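Local coordinates for 3-hydroxyisobutyrate dehydrogenase (Salmonella typhimurium, PDB 3G0O) that oxidises 3-hydroxyisobutyrate with a nicotinamide dinucleotide cofactor, a step of valine catabolism, at the interface of chains A and B. Sequence-based numbering; all coordinates share one arbitrary frame. Chains: chain A/B, 3-hydroxyisobutyrate dehydrogenase.

Contact 1: the interface of chains A and B. Residues chain A 192-193, 196, 210, 214, 219, 224; chain B 178, 181-182, 185-186, 189.
The long helix 174-202 of chain B meets a helical pocket of chain A, with B:Leu185 set among A:Ala196, A:Val214 and A:Phe224. CG of B:Leu185 stands anti to its own carbonyl carbon (chi1 -73°), and its two methyl groups part to different walls. CD1 abuts the seam where the A:Val214 methyls meet the rim of the A:Phe224 ring, 3.7 Å from CE1 of that ring; CD2 lies along the chain A helix, near the carbonyl O of A:Ala192. The branch point CG rests 3.6 Å from the methyl CB of A:Ala196. Within chain A, CG1 of A:Val214 sits over the centre of the A:Phe224 ring, backing the ring from one face and helping to fix the wall that B:Leu185 touches. One side of this core is closed by selenomethionine A:Met210, whose chain bends at chi2 and chi3 and brings its terminal methyl CE to 3.8 Å from CG2 of B:Ile181. CE also touches CG1 and the carbonyl O of B:Val178. CG2 of B:Ile181 reaches 3.5 Å from the carbonyl O of A:Ala196. The polar side gathers at A:Gly219. Its backbone N donates to NE2 of B:His182 at 2.9 Å, a weak hydrogen bond bent to 128° at the hydrogen, the donor tilted well off the imidazole plane. Its carbonyl O comes 3.1 Å from ND1 of B:His189, but well away from that nitrogen's N-H direction, so any bond there is strongly bent and doubtful. The B:His189 ring is backed on one face by the carbonyl O of B:Leu185, one helical turn earlier. In the fold, A:Gly219 lies in the loop between helices 207-214 and 222-232, which together with helix 174-202 of chain A form the receiving surface for the helix of chain B.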
loop_
_atom_site.group_PDB
_atom_site.type_symbol
_atom_site.label_atom_id
_atom_site.label_comp_id
_atom_site.label_asym_id
_atom_site.label_seq_id
_atom_site.Cartn_x
_atom_site.Cartn_y
_atom_site.Cartn_z
ATOM N N ALA A 192 -0.874 -4.299 -9.011
ATOM C CA ALA A 192 -1.120 -2.885 -9.261
ATOM C C ALA A 192 0.211 -2.148 -9.386
ATOM O O ALA A 192 0.367 -1.280 -10.239
ATOM C CB ALA A 192 -1.963 -2.281 -8.133
ATOM N N ALA A 193 1.175 -2.505 -8.541
ATOM C CA ALA A 193 2.488 -1.868 -8.598
ATOM C C ALA A 193 3.091 -2.126 -9.977
ATOM O O ALA A 193 3.594 -1.208 -10.631
ATOM C CB ALA A 193 3.401 -2.434 -7.506
ATOM N N ALA A 196 1.405 -0.090 -12.730
ATOM C CA ALA A 196 1.824 1.309 -12.681
ATOM C C ALA A 196 3.251 1.534 -13.184
ATOM O O ALA A 196 3.518 2.507 -13.889
ATOM C CB ALA A 196 1.685 1.840 -11.263
HETATM N N MSE A 210 10.339 7.032 -10.565
HETATM C CA MSE A 210 8.952 6.711 -10.263
HETATM C C MSE A 210 8.877 6.011 -8.909
HETATM O O MSE A 210 7.971 6.271 -8.114
HETATM C CB MSE A 210 8.351 5.822 -11.356
HETATM C CG MSE A 210 6.821 5.722 -11.317
HETATM SE SE MSE A 210 5.926 7.401 -11.770
HETATM C CE MSE A 210 4.722 7.568 -10.255
ATOM N N VAL A 214 6.673 7.406 -5.584
ATOM C CA VAL A 214 5.626 6.608 -4.966
ATOM C C VAL A 214 5.922 6.266 -3.511
ATOM O O VAL A 214 5.056 6.414 -2.649
ATOM C CB VAL A 214 5.376 5.293 -5.738
ATOM C CG1 VAL A 214 4.392 4.423 -4.967
ATOM C CG2 VAL A 214 4.832 5.600 -7.129
ATOM N N GLY A 219 0.300 6.969 -2.678
ATOM C CA GLY A 219 -0.003 5.772 -3.446
ATOM C C GLY A 219 0.883 4.580 -3.121
ATOM O O GLY A 219 0.789 3.526 -3.749
ATOM N N PHE A 224 4.468 -2.518 -2.982
ATOM C CA PHE A 224 5.090 -1.702 -4.014
ATOM C C PHE A 224 6.540 -1.449 -3.602
ATOM O O PHE A 224 7.475 -1.703 -4.364
ATOM C CB PHE A 224 4.387 -0.345 -4.163
ATOM C CG PHE A 224 5.018 0.547 -5.202
ATOM C CD1 PHE A 224 4.501 0.611 -6.496
ATOM C CD2 PHE A 224 6.174 1.265 -4.909
ATOM C CE1 PHE A 224 5.129 1.374 -7.485
ATOM C CE2 PHE A 224 6.812 2.029 -5.888
ATOM C CZ PHE A 224 6.289 2.083 -7.181
ATOM N N VAL B 178 3.750 12.113 -14.069
ATOM C CA VAL B 178 4.103 11.331 -12.890
ATOM C C VAL B 178 2.929 11.281 -11.921
ATOM O O VAL B 178 2.657 10.235 -11.329
ATOM C CB VAL B 178 5.338 11.921 -12.184
ATOM C CG1 VAL B 178 5.562 11.236 -10.839
ATOM C CG2 VAL B 178 6.562 11.742 -13.071
ATOM N N ILE B 181 0.315 8.739 -13.065
ATOM C CA ILE B 181 0.693 7.374 -12.733
ATOM C C ILE B 181 0.478 7.150 -11.235
ATOM O O ILE B 181 -0.029 6.108 -10.820
ATOM C CB ILE B 181 2.158 7.106 -13.118
ATOM C CG1 ILE B 181 2.324 7.307 -14.627
ATOM C CG2 ILE B 181 2.555 5.692 -12.718
ATOM C CD1 ILE B 181 3.740 7.175 -15.120
ATOM N N HIS B 182 0.847 8.137 -10.425
ATOM C CA HIS B 182 0.658 8.026 -8.985
ATOM C C HIS B 182 -0.814 7.798 -8.628
ATOM O O HIS B 182 -1.126 6.988 -7.754
ATOM C CB HIS B 182 1.160 9.288 -8.270
ATOM C CG HIS B 182 0.882 9.293 -6.799
ATOM N ND1 HIS B 182 -0.290 9.781 -6.263
ATOM C CD2 HIS B 182 1.592 8.797 -5.757
ATOM C CE1 HIS B 182 -0.295 9.579 -4.958
ATOM N NE2 HIS B 182 0.836 8.983 -4.625
ATOM N N LEU B 185 -2.179 4.238 -8.786
ATOM C CA LEU B 185 -1.940 3.474 -7.564
ATOM C C LEU B 185 -2.881 3.899 -6.434
ATOM O O LEU B 185 -3.475 3.058 -5.765
ATOM C CB LEU B 185 -0.482 3.630 -7.124
ATOM C CG LEU B 185 0.544 2.876 -7.984
ATOM C CD1 LEU B 185 1.955 3.295 -7.610
ATOM C CD2 LEU B 185 0.357 1.376 -7.790
ATOM N N ALA B 186 -3.018 5.204 -6.221
ATOM C CA ALA B 186 -3.892 5.701 -5.164
ATOM C C ALA B 186 -5.314 5.179 -5.376
ATOM O O ALA B 186 -5.940 4.670 -4.451
ATOM C CB ALA B 186 -3.891 7.235 -5.151
ATOM N N HIS B 189 -5.575 1.313 -5.025
ATOM C CA HIS B 189 -5.422 0.925 -3.626
ATOM C C HIS B 189 -6.684 1.192 -2.807
ATOM O O HIS B 189 -7.066 0.367 -1.977
ATOM C CB HIS B 189 -4.206 1.621 -3.010
ATOM C CG HIS B 189 -2.897 1.111 -3.536
ATOM N ND1 HIS B 189 -1.705 1.775 -3.345
ATOM C CD2 HIS B 189 -2.601 0.015 -4.276
ATOM C CE1 HIS B 189 -0.733 1.116 -3.950
ATOM N NE2 HIS B 189 -1.250 0.044 -4.523
#

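Contact 2: the interface of chains A and B. Residues chain A 177, 181, 256, 259, 261, 263; chain B 199-200, 202-203.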
loop_
_atom_site.group_PDB
_atom_site.type_symbol
_atom_site.label_atom_id
_atom_site.label_comp_id
_atom_site.label_asym_id
_atom_site.label_seq_id
_atom_site.Cartn_x
_atom_site.Cartn_y
_atom_site.Cartn_z
ATOM N N THR A 177 -8.870 -17.678 7.484
ATOM C CA THR A 177 -9.788 -16.826 6.731
ATOM C C THR A 177 -9.215 -15.412 6.663
ATOM O O THR A 177 -9.292 -14.743 5.628
ATOM C CB THR A 177 -11.184 -16.777 7.388
ATOM O OG1 THR A 177 -11.803 -18.065 7.279
ATOM C CG2 THR A 177 -12.070 -15.735 6.698
ATOM N N ILE A 181 -7.931 -13.182 3.236
ATOM C CA ILE A 181 -8.303 -11.813 2.914
ATOM C C ILE A 181 -7.032 -10.973 2.778
ATOM O O ILE A 181 -6.910 -10.156 1.866
ATOM C CB ILE A 181 -9.228 -11.230 3.995
ATOM C CG1 ILE A 181 -10.501 -12.077 4.076
ATOM C CG2 ILE A 181 -9.566 -9.782 3.672
ATOM C CD1 ILE A 181 -11.449 -11.672 5.172
ATOM N N ALA A 256 -14.457 -16.325 -1.872
ATOM C CA ALA A 256 -15.473 -15.384 -2.317
ATOM C C ALA A 256 -16.634 -16.088 -3.018
ATOM O O ALA A 256 -17.798 -15.762 -2.783
ATOM C CB ALA A 256 -14.853 -14.342 -3.252
ATOM N N LEU A 259 -19.062 -17.615 -0.800
ATOM C CA LEU A 259 -19.872 -16.582 -0.155
ATOM C C LEU A 259 -20.718 -15.797 -1.155
ATOM O O LEU A 259 -21.400 -14.845 -0.777
ATOM C CB LEU A 259 -18.972 -15.594 0.593
ATOM C CG LEU A 259 -18.163 -16.148 1.764
ATOM C CD1 LEU A 259 -17.095 -15.142 2.199
ATOM C CD2 LEU A 259 -19.113 -16.459 2.910
ATOM N N PHE A 261 -19.762 -13.732 -3.368
ATOM C CA PHE A 261 -19.250 -12.362 -3.285
ATOM C C PHE A 261 -18.357 -12.093 -4.499
ATOM O O PHE A 261 -17.470 -12.890 -4.806
ATOM C CB PHE A 261 -18.433 -12.210 -2.001
ATOM C CG PHE A 261 -18.008 -10.800 -1.710
ATOM C CD1 PHE A 261 -18.858 -9.930 -1.034
ATOM C CD2 PHE A 261 -16.765 -10.340 -2.120
ATOM C CE1 PHE A 261 -18.467 -8.623 -0.764
ATOM C CE2 PHE A 261 -16.366 -9.033 -1.857
ATOM C CZ PHE A 261 -17.218 -8.175 -1.181
ATOM N N LEU A 263 -15.402 -10.270 -6.841
ATOM C CA LEU A 263 -14.071 -9.704 -6.648
ATOM C C LEU A 263 -13.557 -9.111 -7.957
ATOM O O LEU A 263 -12.807 -9.754 -8.690
ATOM C CB LEU A 263 -13.092 -10.777 -6.159
ATOM C CG LEU A 263 -13.382 -11.464 -4.822
ATOM C CD1 LEU A 263 -12.291 -12.477 -4.538
ATOM C CD2 LEU A 263 -13.466 -10.436 -3.703
ATOM N N LEU B 199 -15.285 -8.000 1.650
ATOM C CA LEU B 199 -15.197 -9.456 1.709
ATOM C C LEU B 199 -15.058 -9.892 3.169
ATOM O O LEU B 199 -15.650 -10.882 3.586
ATOM C CB LEU B 199 -13.990 -9.970 0.917
ATOM C CG LEU B 199 -13.706 -11.471 1.085
ATOM C CD1 LEU B 199 -14.896 -12.286 0.590
ATOM C CD2 LEU B 199 -12.438 -11.846 0.321
ATOM N N ALA B 200 -14.265 -9.147 3.933
ATOM C CA ALA B 200 -14.053 -9.449 5.346
ATOM C C ALA B 200 -15.385 -9.405 6.079
ATOM O O ALA B 200 -15.679 -10.273 6.903
ATOM C CB ALA B 200 -13.088 -8.443 5.959
ATOM N N ARG B 202 -18.377 -9.778 4.750
ATOM C CA ARG B 202 -19.173 -10.895 4.254
ATOM C C ARG B 202 -18.762 -12.217 4.895
ATOM O O ARG B 202 -19.600 -13.089 5.140
ATOM C CB ARG B 202 -19.033 -11.005 2.734
ATOM C CG ARG B 202 -19.793 -12.178 2.123
ATOM C CD ARG B 202 -21.295 -12.010 2.298
ATOM N NE ARG B 202 -22.047 -13.164 1.802
ATOM C CZ ARG B 202 -22.249 -14.291 2.484
ATOM N NH1 ARG B 202 -21.758 -14.434 3.712
ATOM N NH2 ARG B 202 -22.946 -15.279 1.937
ATOM N N ALA B 203 -17.469 -12.352 5.167
ATOM C CA ALA B 203 -16.920 -13.558 5.768
ATOM C C ALA B 203 -17.133 -13.592 7.279
ATOM O O ALA B 203 -16.848 -14.596 7.929
ATOM C CB ALA B 203 -15.434 -13.661 5.453
HETATM O O HOH W 1 -22.210 -12.113 -0.890
#
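A:Phe261, A:Leu259 and B:Leu199 form the apolar centre, where a loop of chain A following helix 242-258 packs on the end of helix 174-202 of chain B. The A:Phe261 ring turns one face to B:Leu199, whose CA lies 4.0 Å from the ring centroid, displaced from the ring centre, as a CH-pi contact. CG of B:Leu199 is anti to its backbone N (chi1 172°), and CD1 passes over the CD2 side of the ring to meet CD1 of A:Leu259 at 3.9 Å. A:Leu263 supports the same ring from within chain A, its CD2 at the ring edge. Farther along, A:Ile181 presses the tip of its side chain, CD1, against CA of B:Ala200 at 3.4 Å, a tight fit; CD1 of A:Leu259 touches B:Ala203. At the rim B:Arg202 bends at chi2 (65°) and runs antiparallel alongside A:Leu259, with its guanidinium face over CB of that leucine and NH1 near CD2. The carbonyl O of A:Leu259 lies on this same side of the guanidinium, out of its plane; although it is 3.1 Å from NE, the N-H of NE is not aimed at that oxygen, so the pair is not a hydrogen bond. Water 1 completes the link: it lies in plane at the guanidinium edge, 2.9 Å from NE of B:Arg202 with 141° at the hydrogen, and 2.9 Å from the carbonyl O of A:Leu259.

Contact 1 and contact 2 lie about 25 Å apart, centre to centre of their C-alpha atoms, and are joined by helix 174-202, which both chains contribute to each. Residue 181 works in both: the chain B copy in contact 1 uses its CG2 branch, the chain A copy in contact 2 its CD1 tip. Since the interface is two-fold symmetric, each patch recurs with the chains exchanged, so each long helix is engaged at several points. The predicted catalytic residue A:Lys179 is about 11 Å from the centre of contact 2; if this pair is the dimer in solution, which the structure alone does not show, pairing may help steady the active-site surroundings.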